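Local structure of DUF72 domain-containing protein (Thermotoga maritima, 1VPQ) at residues Y43-L48 against P77-T82; L48-V53 against I260-F265; I52-F57 against Y199-F204; Q70-T75 against E117-M122. The protein is of unknown function but has a TIM-barrel fold whose basic pocket holds a sulfate and may bind an anionic ligand. All coordinates share one frame; numbering follows the deposited sequence.

Contact 1: residues Y43-L48 against P77-T82; sequences YYWAVL and PDFYFT
Phe79 sends its ring into the space beside Tyr44 and Trp45, and the three make an aromatic cluster between helix 40-46 and the lead-in to strand 80-84 of the TIM barrel. No ring stacks on another. Tyr44 and Phe79 meet rim to rim with their planes at 87°, Tyr44 CE1 lying 3.6 Å from Phe79 CZ, close to the plane of the phenylalanine ring. Trp45 is met in another way: its CB, rather than the far end of the indole, is 3.6 Å from Phe79 CD1, and its five-membered ring stands obliquely to the phenyl ring, the planes 48° apart. In Trp45, chi1 of 64° places CG between the backbone N and the carbonyl carbon, and the six-membered ring then runs away from Phe79 over Ala46 CB. Behind the cluster, Phe79 also touches Val53 of the neighbouring strand 52-55, which brings helix and sheet together through one buried ring. An alanine in place of Phe79 would probably open a gap between the rim of Tyr44 and the CB of Trp45, setting both rings freer to turn. Beyond the ring contact, Tyr44 OH is hydrogen-bonded to Ile52 O and Thr18 N.

Contact 2: residues L48-V53 against I260-F265; sequences LGFRIV and INALQF
Apolar packing of the Phe50 ring on Ala262 and Leu263 joins two distant parts of the TIM barrel: the turn that leads from helix 40-46 into strand 52-55, and the closing helix 257-270 near the C-terminus. Strands 52-55 and 13-18 meet where the barrel closes, with Glu54 bonded through its backbone to Thr18 and Gly20, and the helix lies near this junction, since Ala262 also touches Thr18 and Ile52 reaches Tyr15 of strand 13-18.

The CZ corner of the phenylalanine ring makes the closest approaches. Phe50 CZ is 3.5 Å from Leu263 CD2 and 3.7 Å from Ala262 CB, both methyl carbons approaching the ring obliquely, while the backbone between these two residues lies in the plane of the ring at its edge. Phe50 and Leu263 cross at about a right angle. In Leu263, CG is anti to the carbonyl carbon (chi1 -70°); CD1 continues the chain and the other branch, CD2, turns toward Leu48 O and Phe50 CZ. Gly49, the first residue past helix 40-46 to leave helical backbone angles, has positive phi and turns the chain from Leu48 to Phe50. The Tyr44 ring also meets Phe50, planes about 40° apart, so the ring bridges helix 40-46 and helix 257-270. Leu48 O stands 4.3 Å above the centre of one face of the Phe50 ring, takes a weak hydrogen bond from Lys266 NZ, and lies 3.5 Å from Leu263 CD2.

Contact 3: residues I52-F57 against Y199-F204; sequences IVELNF and YAYFRF. With SO4 (sulfate ion), chain B.
Glu54 reaches from strand 52-55 across the interior of the barrel to Tyr201 and Arg203 of strand 199-204, and its carboxylate meets both. Glu54 OE2 takes the hydrogen bond donated by Tyr201 OH at 2.6 Å, through its anti lone pair and with the carboxylate and ring nearly coplanar. Glu54 OE1 forms a salt bridge with Arg203 NH2 at 2.8 Å, and accepts a second bond from Arg203 NE at 3.2 Å. Both are weak, because their N-H...O angles are bent to 129° and 122°. Arg203 NE in fact sits close to both oxygens, 3.0 Å from Glu54 OE2. OE1 is also hydrogen-bonded to Ser19 OG, while Tyr201 OH has a second partner in Thr82 OG1. An extended chain beyond CG of Glu54, itself anti to the backbone N (chi1 -180°), spans the gap, whereas Arg203 bends at chi3 to turn its head toward the acid.

The remaining arginine N-H groups serve anions. Arg203 NH2 gives a fairly straight bond to sulfate O4 at 2.9 Å, in the plane of the guanidinium, and Arg203 NH1 reaches sulfate O1 at 3.1 Å while also pairing with Glu155. A glutamine replacing Glu54 would probably leave the buried Arg203 without a neighbouring negative charge on this side and its guanidinium less firmly placed. Lys84, Arg157 and Tyr220 complete the hydrogen bonding of the sulfate, which is probably from the crystallisation liquor. Such a cationic pocket, with a buried acid behind it at the C-terminal ends of parallel strands, is consistent with the ligand site of a TIM barrel.

Contact 4: residues Q70-T75 against E117-M122; sequences QMLRKT and EQRLKM
Arg119 lies against Leu72, the two side chains running alongside one another and pointing opposite ways, and puts its guanidinium at the turn Leu72-Thr75 in the C-terminal part of helix 65-72 and just beyond. The aliphatic part does the packing: Arg119 CD is 3.7 Å from Leu72 CD2, and the CG of the leucine also lies close to it. Beyond CD the head meets backbone oxygens. Arg119 NH2 gives a long, weak hydrogen bond to Thr75 O at 3.5 Å, nearly straight at 164°, with the acceptor at the edge of the guanidinium and in its plane. Arg119 NH1 stands 3.2 Å from Leu72 O. Bends at chi2 and chi3 (-142° and 69°) fold the arginine into this course.

The carbonyl groups are presented by a type I beta turn from Leu72 to Thr75, closed by Thr75 N bonding to Leu72 O at 3.0 Å. The threonine hydroxyl, Thr75 OG1, reinforces it by donating to Met71 O at 2.9 Å, so that backbone and side chain both tie Thr75 to helix 65-72. Across the contact, Gln118 has positive phi and completes a Schellman motif at the end of helix 101-116, after which Arg119 leads into strand 120-126 and bonds through its backbone to Phe81. Leu72 is backed by Leu114 of helix 101-116, and Thr75 touches Leu41 and Trp45 of helix 40-46. The arrangement belongs to the alpha-to-beta connections of a TIM barrel, where the loops leading out of helices 65-72 and 101-116 meet, just before strands 80-84 and 120-126.

Overall arrangement
Contacts 1, 2 and 4 lie toward the periphery, about 14 to 17 Å from the chain centre, whereas contact 3 is only about 3 Å from it. All four reach the same parallel sheet, in which strands 52-55, 80-84 and 120-126 are successive neighbours. Strand 52-55 is shared by contacts 2 and 3, and contacts 1 and 2 share Leu48, their centres about 9 Å apart. Along the chain, contact 1 alternates with each of the others, and contact 4 is nested within the loops closed by contacts 2 and 3. Contacts 1, 2 and 4 pack helices and loops against one side of the barrel, while contact 3 crosses its interior beside the sulfate.

Contact 1: residues Y43-L48 against P77-T82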
# COMPACT_ATOMS: atom_id res chain seq x y z
N TYR A 43 -20.03 3.24 1.97
CA TYR A 43 -20.28 2.75 0.61
C TYR A 43 -19.15 1.84 0.14
O TYR A 43 -19.39 0.83 -0.52
CB TYR A 43 -20.45 3.90 -0.39
CG TYR A 43 -21.17 3.47 -1.65
CD1 TYR A 43 -20.47 2.91 -2.72
CD2 TYR A 43 -22.56 3.59 -1.76
CE1 TYR A 43 -21.14 2.50 -3.89
CE2 TYR A 43 -23.23 3.18 -2.92
CZ TYR A 43 -22.52 2.64 -3.97
OH TYR A 43 -23.18 2.24 -5.12
N TYR A 44 -17.92 2.21 0.47
CA TYR A 44 -16.74 1.42 0.16
C TYR A 44 -16.82 -0.02 0.71
O TYR A 44 -16.63 -0.98 -0.04
CB TYR A 44 -15.51 2.16 0.71
CG TYR A 44 -14.17 1.51 0.47
CD1 TYR A 44 -13.65 0.59 1.37
CD2 TYR A 44 -13.41 1.85 -0.64
CE1 TYR A 44 -12.42 -0.01 1.16
CE2 TYR A 44 -12.16 1.27 -0.86
CZ TYR A 44 -11.67 0.33 0.05
OH TYR A 44 -10.44 -0.26 -0.15
N TRP A 45 -17.10 -0.18 2.01
CA TRP A 45 -17.13 -1.53 2.63
C TRP A 45 -18.48 -2.25 2.53
O TRP A 45 -18.51 -3.48 2.39
CB TRP A 45 -16.63 -1.51 4.09
CG TRP A 45 -17.46 -0.72 5.10
CD1 TRP A 45 -17.15 0.51 5.61
CD2 TRP A 45 -18.68 -1.12 5.74
NE1 TRP A 45 -18.10 0.91 6.51
CE2 TRP A 45 -19.06 -0.07 6.61
CE3 TRP A 45 -19.49 -2.26 5.67
CZ2 TRP A 45 -20.21 -0.12 7.39
CZ3 TRP A 45 -20.65 -2.31 6.45
CH2 TRP A 45 -20.99 -1.25 7.30
N ALA A 46 -19.58 -1.50 2.64
CA ALA A 46 -20.93 -2.11 2.67
C ALA A 46 -21.45 -2.51 1.30
O ALA A 46 -22.10 -3.54 1.16
CB ALA A 46 -21.91 -1.18 3.35
N VAL A 47 -21.15 -1.70 0.29
CA VAL A 47 -21.67 -1.89 -1.07
C VAL A 47 -20.59 -2.45 -2.01
O VAL A 47 -20.74 -3.55 -2.54
CB VAL A 47 -22.26 -0.58 -1.64
CG1 VAL A 47 -22.95 -0.83 -2.98
CG2 VAL A 47 -23.24 0.04 -0.64
N LEU A 48 -19.50 -1.71 -2.22
CA LEU A 48 -18.41 -2.19 -3.08
C LEU A 48 -17.73 -3.44 -2.51
O LEU A 48 -17.08 -4.18 -3.25
CB LEU A 48 -17.37 -1.09 -3.33
CG LEU A 48 -17.87 0.22 -3.95
CD1 LEU A 48 -16.70 1.16 -4.18
CD2 LEU A 48 -18.59 -0.02 -5.25
N PRO A 77 -16.54 -4.87 12.71
CA PRO A 77 -15.32 -5.53 13.18
C PRO A 77 -14.40 -6.09 12.09
O PRO A 77 -13.18 -6.06 12.24
CB PRO A 77 -15.85 -6.69 14.04
CG PRO A 77 -17.20 -6.28 14.45
CD PRO A 77 -17.74 -5.40 13.39
N ASP A 78 -14.98 -6.60 11.00
CA ASP A 78 -14.20 -7.22 9.93
C ASP A 78 -13.84 -6.23 8.81
O ASP A 78 -13.88 -6.57 7.63
CB ASP A 78 -14.93 -8.46 9.36
CG ASP A 78 -16.20 -8.10 8.58
OD1 ASP A 78 -16.87 -7.10 8.93
OD2 ASP A 78 -16.53 -8.83 7.62
N PHE A 79 -13.49 -5.00 9.19
CA PHE A 79 -12.90 -4.06 8.25
C PHE A 79 -11.53 -3.66 8.77
O PHE A 79 -11.40 -3.24 9.92
CB PHE A 79 -13.78 -2.84 8.03
CG PHE A 79 -13.32 -1.98 6.88
CD1 PHE A 79 -13.51 -2.40 5.57
CD2 PHE A 79 -12.70 -0.77 7.12
CE1 PHE A 79 -13.08 -1.61 4.51
CE2 PHE A 79 -12.27 0.03 6.07
CZ PHE A 79 -12.46 -0.39 4.76
N TYR A 80 -10.53 -3.78 7.90
CA TYR A 80 -9.13 -3.64 8.27
C TYR A 80 -8.46 -2.58 7.43
O TYR A 80 -9.00 -2.13 6.43
CB TYR A 80 -8.40 -4.96 8.06
CG TYR A 80 -9.04 -6.11 8.78
CD1 TYR A 80 -8.82 -6.32 10.14
CD2 TYR A 80 -9.88 -7.00 8.11
CE1 TYR A 80 -9.40 -7.38 10.81
CE2 TYR A 80 -10.48 -8.06 8.78
CZ TYR A 80 -10.23 -8.24 10.12
OH TYR A 80 -10.83 -9.29 10.76
N PHE A 81 -7.26 -2.20 7.82
CA PHE A 81 -6.49 -1.30 6.99
C PHE A 81 -4.99 -1.48 7.15
O PHE A 81 -4.53 -2.17 8.06
CB PHE A 81 -6.92 0.16 7.21
CG PHE A 81 -6.67 0.67 8.59
CD1 PHE A 81 -7.51 0.31 9.64
CD2 PHE A 81 -5.62 1.55 8.84
CE1 PHE A 81 -7.28 0.80 10.92
CE2 PHE A 81 -5.38 2.04 10.12
CZ PHE A 81 -6.21 1.67 11.16
N THR A 82 -4.26 -0.92 6.19
CA THR A 82 -2.81 -0.78 6.25
C THR A 82 -2.49 0.71 6.20
O THR A 82 -3.29 1.51 5.71
CB THR A 82 -2.11 -1.47 5.08
OG1 THR A 82 -2.53 -0.87 3.85
CG2 THR A 82 -2.41 -2.96 5.07

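Contact 2: residues L48-V53 against I260-F265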
# COMPACT_ATOMS: atom_id res chain seq x y z
N LEU A 48 -19.50 -1.71 -2.22
CA LEU A 48 -18.41 -2.19 -3.08
C LEU A 48 -17.73 -3.44 -2.51
O LEU A 48 -17.08 -4.18 -3.25
CB LEU A 48 -17.37 -1.09 -3.33
CG LEU A 48 -17.87 0.22 -3.95
CD1 LEU A 48 -16.70 1.16 -4.18
CD2 LEU A 48 -18.59 -0.02 -5.25
N GLY A 49 -17.87 -3.67 -1.21
CA GLY A 49 -17.52 -4.97 -0.60
C GLY A 49 -16.05 -5.18 -0.29
O GLY A 49 -15.63 -6.30 0.02
N PHE A 50 -15.27 -4.11 -0.35
CA PHE A 50 -13.86 -4.16 0.03
C PHE A 50 -13.71 -4.27 1.55
O PHE A 50 -14.31 -3.49 2.29
CB PHE A 50 -13.13 -2.91 -0.45
CG PHE A 50 -13.11 -2.76 -1.94
CD1 PHE A 50 -12.57 -3.76 -2.73
CD2 PHE A 50 -13.59 -1.61 -2.54
CE1 PHE A 50 -12.54 -3.62 -4.10
CE2 PHE A 50 -13.57 -1.46 -3.91
CZ PHE A 50 -13.04 -2.47 -4.70
N ARG A 51 -12.89 -5.22 2.00
CA ARG A 51 -12.69 -5.50 3.42
C ARG A 51 -11.40 -4.87 3.97
O ARG A 51 -11.02 -5.10 5.11
CB ARG A 51 -12.65 -7.01 3.63
CG ARG A 51 -13.93 -7.73 3.19
CD ARG A 51 -14.81 -8.10 4.37
NE ARG A 51 -14.09 -8.97 5.30
CZ ARG A 51 -13.87 -10.27 5.12
NH1 ARG A 51 -14.33 -10.90 4.03
NH2 ARG A 51 -13.20 -10.95 6.04
N ILE A 52 -10.73 -4.07 3.15
CA ILE A 52 -9.46 -3.46 3.52
C ILE A 52 -9.23 -2.20 2.69
O ILE A 52 -9.74 -2.08 1.57
CB ILE A 52 -8.27 -4.47 3.37
CG1 ILE A 52 -7.06 -4.03 4.20
CG2 ILE A 52 -7.87 -4.66 1.90
CD1 ILE A 52 -5.96 -5.08 4.32
N VAL A 53 -8.48 -1.26 3.25
CA VAL A 53 -8.06 -0.07 2.53
C VAL A 53 -6.69 0.33 3.05
O VAL A 53 -6.38 0.12 4.22
CB VAL A 53 -9.09 1.10 2.66
CG1 VAL A 53 -9.21 1.60 4.09
CG2 VAL A 53 -8.75 2.24 1.71
N ILE A 260 -12.36 0.34 -10.16
CA ILE A 260 -12.79 -0.54 -11.26
C ILE A 260 -11.94 -1.81 -11.30
O ILE A 260 -12.47 -2.92 -11.21
CB ILE A 260 -12.75 0.17 -12.65
CG1 ILE A 260 -13.86 1.22 -12.73
CG2 ILE A 260 -12.92 -0.82 -13.81
CD1 ILE A 260 -13.77 2.16 -13.93
N ASN A 261 -10.63 -1.64 -11.40
CA ASN A 261 -9.71 -2.78 -11.44
C ASN A 261 -9.75 -3.63 -10.18
O ASN A 261 -9.65 -4.87 -10.25
CB ASN A 261 -8.27 -2.32 -11.71
CG ASN A 261 -8.07 -1.78 -13.12
OD1 ASN A 261 -7.16 -0.99 -13.36
ND2 ASN A 261 -8.90 -2.21 -14.07
N ALA A 262 -9.89 -2.99 -9.02
CA ALA A 262 -9.92 -3.72 -7.75
C ALA A 262 -11.17 -4.58 -7.66
O ALA A 262 -11.14 -5.70 -7.13
CB ALA A 262 -9.83 -2.75 -6.57
N LEU A 263 -12.27 -4.04 -8.18
CA LEU A 263 -13.54 -4.77 -8.28
C LEU A 263 -13.49 -5.92 -9.29
O LEU A 263 -14.11 -6.96 -9.07
CB LEU A 263 -14.68 -3.82 -8.66
CG LEU A 263 -15.13 -2.80 -7.61
CD1 LEU A 263 -16.00 -1.76 -8.26
CD2 LEU A 263 -15.87 -3.47 -6.46
N GLN A 264 -12.76 -5.72 -10.39
CA GLN A 264 -12.55 -6.78 -11.38
C GLN A 264 -11.72 -7.89 -10.76
O GLN A 264 -12.03 -9.06 -10.91
CB GLN A 264 -11.81 -6.24 -12.60
CG GLN A 264 -12.65 -5.39 -13.52
CD GLN A 264 -11.81 -4.69 -14.56
OE1 GLN A 264 -11.13 -3.71 -14.27
NE2 GLN A 264 -11.85 -5.19 -15.78
N PHE A 265 -10.68 -7.49 -10.06
CA PHE A 265 -9.79 -8.42 -9.36
C PHE A 265 -10.53 -9.20 -8.27
O PHE A 265 -10.35 -10.41 -8.12
CB PHE A 265 -8.62 -7.64 -8.75
CG PHE A 265 -7.46 -8.50 -8.37
CD1 PHE A 265 -6.51 -8.84 -9.32
CD2 PHE A 265 -7.30 -8.93 -7.08
CE1 PHE A 265 -5.43 -9.61 -8.98
CE2 PHE A 265 -6.23 -9.71 -6.73
CZ PHE A 265 -5.29 -10.06 -7.69

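Contact 3: residues I52-F57 against Y199-F204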
# COMPACT_ATOMS: atom_id res chain seq x y z
N ILE A 52 -10.73 -4.07 3.15
CA ILE A 52 -9.46 -3.46 3.52
C ILE A 52 -9.23 -2.20 2.69
O ILE A 52 -9.74 -2.08 1.57
CB ILE A 52 -8.27 -4.47 3.37
CG1 ILE A 52 -7.06 -4.03 4.20
CG2 ILE A 52 -7.87 -4.66 1.90
CD1 ILE A 52 -5.96 -5.08 4.32
N VAL A 53 -8.48 -1.26 3.25
CA VAL A 53 -8.06 -0.07 2.53
C VAL A 53 -6.69 0.33 3.05
O VAL A 53 -6.38 0.12 4.22
CB VAL A 53 -9.09 1.10 2.66
CG1 VAL A 53 -9.21 1.60 4.09
CG2 VAL A 53 -8.75 2.24 1.71
N GLU A 54 -5.86 0.87 2.17
CA GLU A 54 -4.53 1.36 2.51
C GLU A 54 -4.57 2.88 2.65
O GLU A 54 -5.00 3.57 1.74
CB GLU A 54 -3.56 0.96 1.41
CG GLU A 54 -2.12 1.38 1.62
CD GLU A 54 -1.29 1.17 0.38
OE1 GLU A 54 -1.33 2.05 -0.50
OE2 GLU A 54 -0.62 0.11 0.29
N LEU A 55 -4.11 3.39 3.79
CA LEU A 55 -4.24 4.81 4.11
C LEU A 55 -2.92 5.56 4.30
O LEU A 55 -1.91 4.99 4.70
CB LEU A 55 -5.11 4.98 5.36
CG LEU A 55 -6.57 4.56 5.17
CD1 LEU A 55 -7.29 4.40 6.49
CD2 LEU A 55 -7.31 5.56 4.28
N ASN A 56 -2.95 6.85 3.98
CA ASN A 56 -1.83 7.75 4.21
C ASN A 56 -2.36 9.04 4.80
O ASN A 56 -2.90 9.89 4.08
CB ASN A 56 -1.07 8.01 2.91
CG ASN A 56 0.10 8.98 3.08
OD1 ASN A 56 0.72 9.05 4.15
ND2 ASN A 56 0.41 9.72 2.03
N PHE A 57 -2.20 9.19 6.11
CA PHE A 57 -2.72 10.34 6.83
C PHE A 57 -1.74 11.49 6.75
O PHE A 57 -0.61 11.38 7.21
CB PHE A 57 -2.98 9.99 8.29
CG PHE A 57 -3.96 8.88 8.47
CD1 PHE A 57 -5.33 9.12 8.38
CD2 PHE A 57 -3.53 7.58 8.70
CE1 PHE A 57 -6.24 8.09 8.53
CE2 PHE A 57 -4.43 6.55 8.85
CZ PHE A 57 -5.79 6.80 8.77
N TYR A 199 3.62 -13.12 5.17
CA TYR A 199 2.60 -12.29 4.55
C TYR A 199 3.08 -11.81 3.18
O TYR A 199 4.28 -11.60 2.97
CB TYR A 199 2.26 -11.08 5.43
CG TYR A 199 1.60 -11.50 6.72
CD1 TYR A 199 0.24 -11.75 6.77
CD2 TYR A 199 2.35 -11.68 7.88
CE1 TYR A 199 -0.37 -12.16 7.95
CE2 TYR A 199 1.75 -12.09 9.07
CZ TYR A 199 0.38 -12.33 9.10
OH TYR A 199 -0.24 -12.74 10.26
N ALA A 200 2.15 -11.69 2.24
CA ALA A 200 2.41 -11.04 0.95
C ALA A 200 1.68 -9.71 0.89
O ALA A 200 0.62 -9.55 1.50
CB ALA A 200 1.98 -11.92 -0.21
N TYR A 201 2.25 -8.77 0.15
CA TYR A 201 1.71 -7.44 -0.00
C TYR A 201 1.93 -7.01 -1.45
O TYR A 201 3.07 -6.95 -1.90
CB TYR A 201 2.43 -6.49 0.96
CG TYR A 201 1.70 -5.18 1.27
CD1 TYR A 201 1.46 -4.22 0.28
CD2 TYR A 201 1.28 -4.90 2.56
CE1 TYR A 201 0.82 -3.02 0.59
CE2 TYR A 201 0.65 -3.71 2.87
CZ TYR A 201 0.42 -2.77 1.89
OH TYR A 201 -0.22 -1.59 2.21
N PHE A 202 0.85 -6.73 -2.18
CA PHE A 202 0.96 -6.29 -3.58
C PHE A 202 0.49 -4.87 -3.72
O PHE A 202 -0.53 -4.51 -3.15
CB PHE A 202 0.10 -7.15 -4.50
CG PHE A 202 0.52 -8.58 -4.56
CD1 PHE A 202 0.25 -9.44 -3.50
CD2 PHE A 202 1.18 -9.07 -5.68
CE1 PHE A 202 0.64 -10.77 -3.55
CE2 PHE A 202 1.57 -10.40 -5.73
CZ PHE A 202 1.30 -11.25 -4.66
N ARG A 203 1.22 -4.08 -4.51
CA ARG A 203 0.76 -2.74 -4.87
C ARG A 203 0.83 -2.53 -6.38
O ARG A 203 1.87 -2.72 -6.98
CB ARG A 203 1.58 -1.69 -4.14
CG ARG A 203 1.40 -1.72 -2.62
CD ARG A 203 1.99 -0.48 -1.98
NE ARG A 203 1.11 0.68 -2.08
CZ ARG A 203 1.51 1.93 -2.32
NH1 ARG A 203 2.78 2.22 -2.54
NH2 ARG A 203 0.62 2.91 -2.37
N PHE A 204 -0.30 -2.15 -6.98
CA PHE A 204 -0.40 -1.92 -8.42
C PHE A 204 -0.64 -0.45 -8.71
O PHE A 204 -1.68 0.10 -8.35
CB PHE A 204 -1.53 -2.77 -9.02
CG PHE A 204 -1.45 -4.24 -8.69
CD1 PHE A 204 -0.25 -4.93 -8.75
CD2 PHE A 204 -2.59 -4.94 -8.33
CE1 PHE A 204 -0.18 -6.29 -8.45
CE2 PHE A 204 -2.54 -6.31 -8.03
CZ PHE A 204 -1.33 -6.98 -8.08
S SO4 B . 3.00 5.56 -4.20
O1 SO4 B . 4.03 4.53 -4.15
O2 SO4 B . 3.59 6.89 -4.07
O3 SO4 B . 2.31 5.46 -5.48
O4 SO4 B . 2.07 5.37 -3.08

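Contact 4: residues Q70-T75 against E117-M122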
# COMPACT_ATOMS: atom_id res chain seq x y z
N GLN A 70 -13.02 8.41 14.73
CA GLN A 70 -14.42 8.56 15.13
C GLN A 70 -15.35 7.75 14.21
O GLN A 70 -16.29 7.10 14.67
CB GLN A 70 -14.83 10.03 15.10
CG GLN A 70 -14.09 10.91 16.10
CD GLN A 70 -14.33 12.40 15.88
OE1 GLN A 70 -15.13 12.80 15.03
NE2 GLN A 70 -13.62 13.22 16.65
N MET A 71 -15.06 7.78 12.92
CA MET A 71 -15.82 7.07 11.89
C MET A 71 -15.60 5.55 11.97
O MET A 71 -16.38 4.77 11.42
CB MET A 71 -15.41 7.60 10.52
CG MET A 71 -16.36 7.31 9.36
SD MET A 71 -16.06 8.42 7.94
CE MET A 71 -14.28 8.29 7.73
N LEU A 72 -14.54 5.15 12.66
CA LEU A 72 -14.16 3.74 12.83
C LEU A 72 -15.08 3.02 13.83
O LEU A 72 -15.36 1.83 13.69
CB LEU A 72 -12.71 3.65 13.33
CG LEU A 72 -11.87 2.46 12.88
CD1 LEU A 72 -11.75 2.39 11.36
CD2 LEU A 72 -10.50 2.58 13.52
N ARG A 73 -15.54 3.78 14.82
CA ARG A 73 -16.53 3.31 15.80
C ARG A 73 -17.88 2.90 15.17
O ARG A 73 -18.69 2.21 15.81
CB ARG A 73 -16.76 4.40 16.86
CG ARG A 73 -17.71 4.03 17.98
N LYS A 74 -18.11 3.32 13.92
CA LYS A 74 -19.33 2.99 13.16
C LYS A 74 -19.04 2.00 12.02
O LYS A 74 -19.88 1.78 11.15
CB LYS A 74 -19.96 4.26 12.58
CG LYS A 74 -20.22 5.35 13.60
CD LYS A 74 -20.67 6.64 12.94
N THR A 75 -17.84 1.41 12.04
CA THR A 75 -17.39 0.47 11.02
C THR A 75 -17.39 -0.93 11.62
O THR A 75 -16.99 -1.10 12.77
CB THR A 75 -15.95 0.81 10.56
OG1 THR A 75 -15.86 2.20 10.24
CG2 THR A 75 -15.54 -0.02 9.34
N GLU A 117 -6.96 -2.83 18.78
CA GLU A 117 -8.31 -3.17 18.32
C GLU A 117 -8.29 -4.09 17.11
O GLU A 117 -9.34 -4.40 16.55
CB GLU A 117 -9.10 -1.90 18.01
CG GLU A 117 -9.34 -1.06 19.24
CD GLU A 117 -9.99 0.27 18.96
OE1 GLU A 117 -10.36 0.53 17.80
OE2 GLU A 117 -10.14 1.05 19.93
N GLN A 118 -7.10 -4.51 16.70
CA GLN A 118 -6.91 -5.50 15.65
C GLN A 118 -7.47 -5.05 14.30
O GLN A 118 -7.97 -5.86 13.52
CB GLN A 118 -7.53 -6.83 16.07
CG GLN A 118 -7.18 -7.22 17.48
CD GLN A 118 -7.29 -8.70 17.72
OE1 GLN A 118 -6.30 -9.36 18.05
NE2 GLN A 118 -8.49 -9.25 17.55
N ARG A 119 -7.36 -3.76 14.03
CA ARG A 119 -7.83 -3.17 12.78
C ARG A 119 -6.65 -2.97 11.83
O ARG A 119 -6.83 -2.98 10.61
CB ARG A 119 -8.54 -1.84 13.04
CG ARG A 119 -9.36 -1.84 14.33
CD ARG A 119 -10.67 -1.08 14.21
NE ARG A 119 -11.63 -1.75 13.33
CZ ARG A 119 -12.95 -1.56 13.35
NH1 ARG A 119 -13.52 -0.71 14.20
NH2 ARG A 119 -13.71 -2.22 12.50
N LEU A 120 -5.46 -2.79 12.39
CA LEU A 120 -4.25 -2.58 11.62
C LEU A 120 -3.56 -3.89 11.30
O LEU A 120 -3.13 -4.61 12.19
CB LEU A 120 -3.28 -1.67 12.38
CG LEU A 120 -1.96 -1.36 11.67
CD1 LEU A 120 -2.20 -0.87 10.25
CD2 LEU A 120 -1.15 -0.33 12.43
N LYS A 121 -3.44 -4.18 10.00
CA LYS A 121 -2.85 -5.43 9.52
C LYS A 121 -1.36 -5.29 9.17
O LYS A 121 -0.61 -6.27 9.27
CB LYS A 121 -3.61 -5.93 8.28
CG LYS A 121 -5.02 -6.44 8.56
CD LYS A 121 -5.03 -7.80 9.23
CE LYS A 121 -6.27 -8.60 8.87
NZ LYS A 121 -6.35 -9.86 9.65
N MET A 122 -0.95 -4.10 8.74
CA MET A 122 0.41 -3.89 8.23
C MET A 122 0.74 -2.40 8.12
O MET A 122 -0.13 -1.58 7.82
CB MET A 122 0.55 -4.55 6.85
CG MET A 122 1.95 -4.56 6.24
SD MET A 122 3.05 -5.84 6.86
CE MET A 122 2.17 -7.37 6.57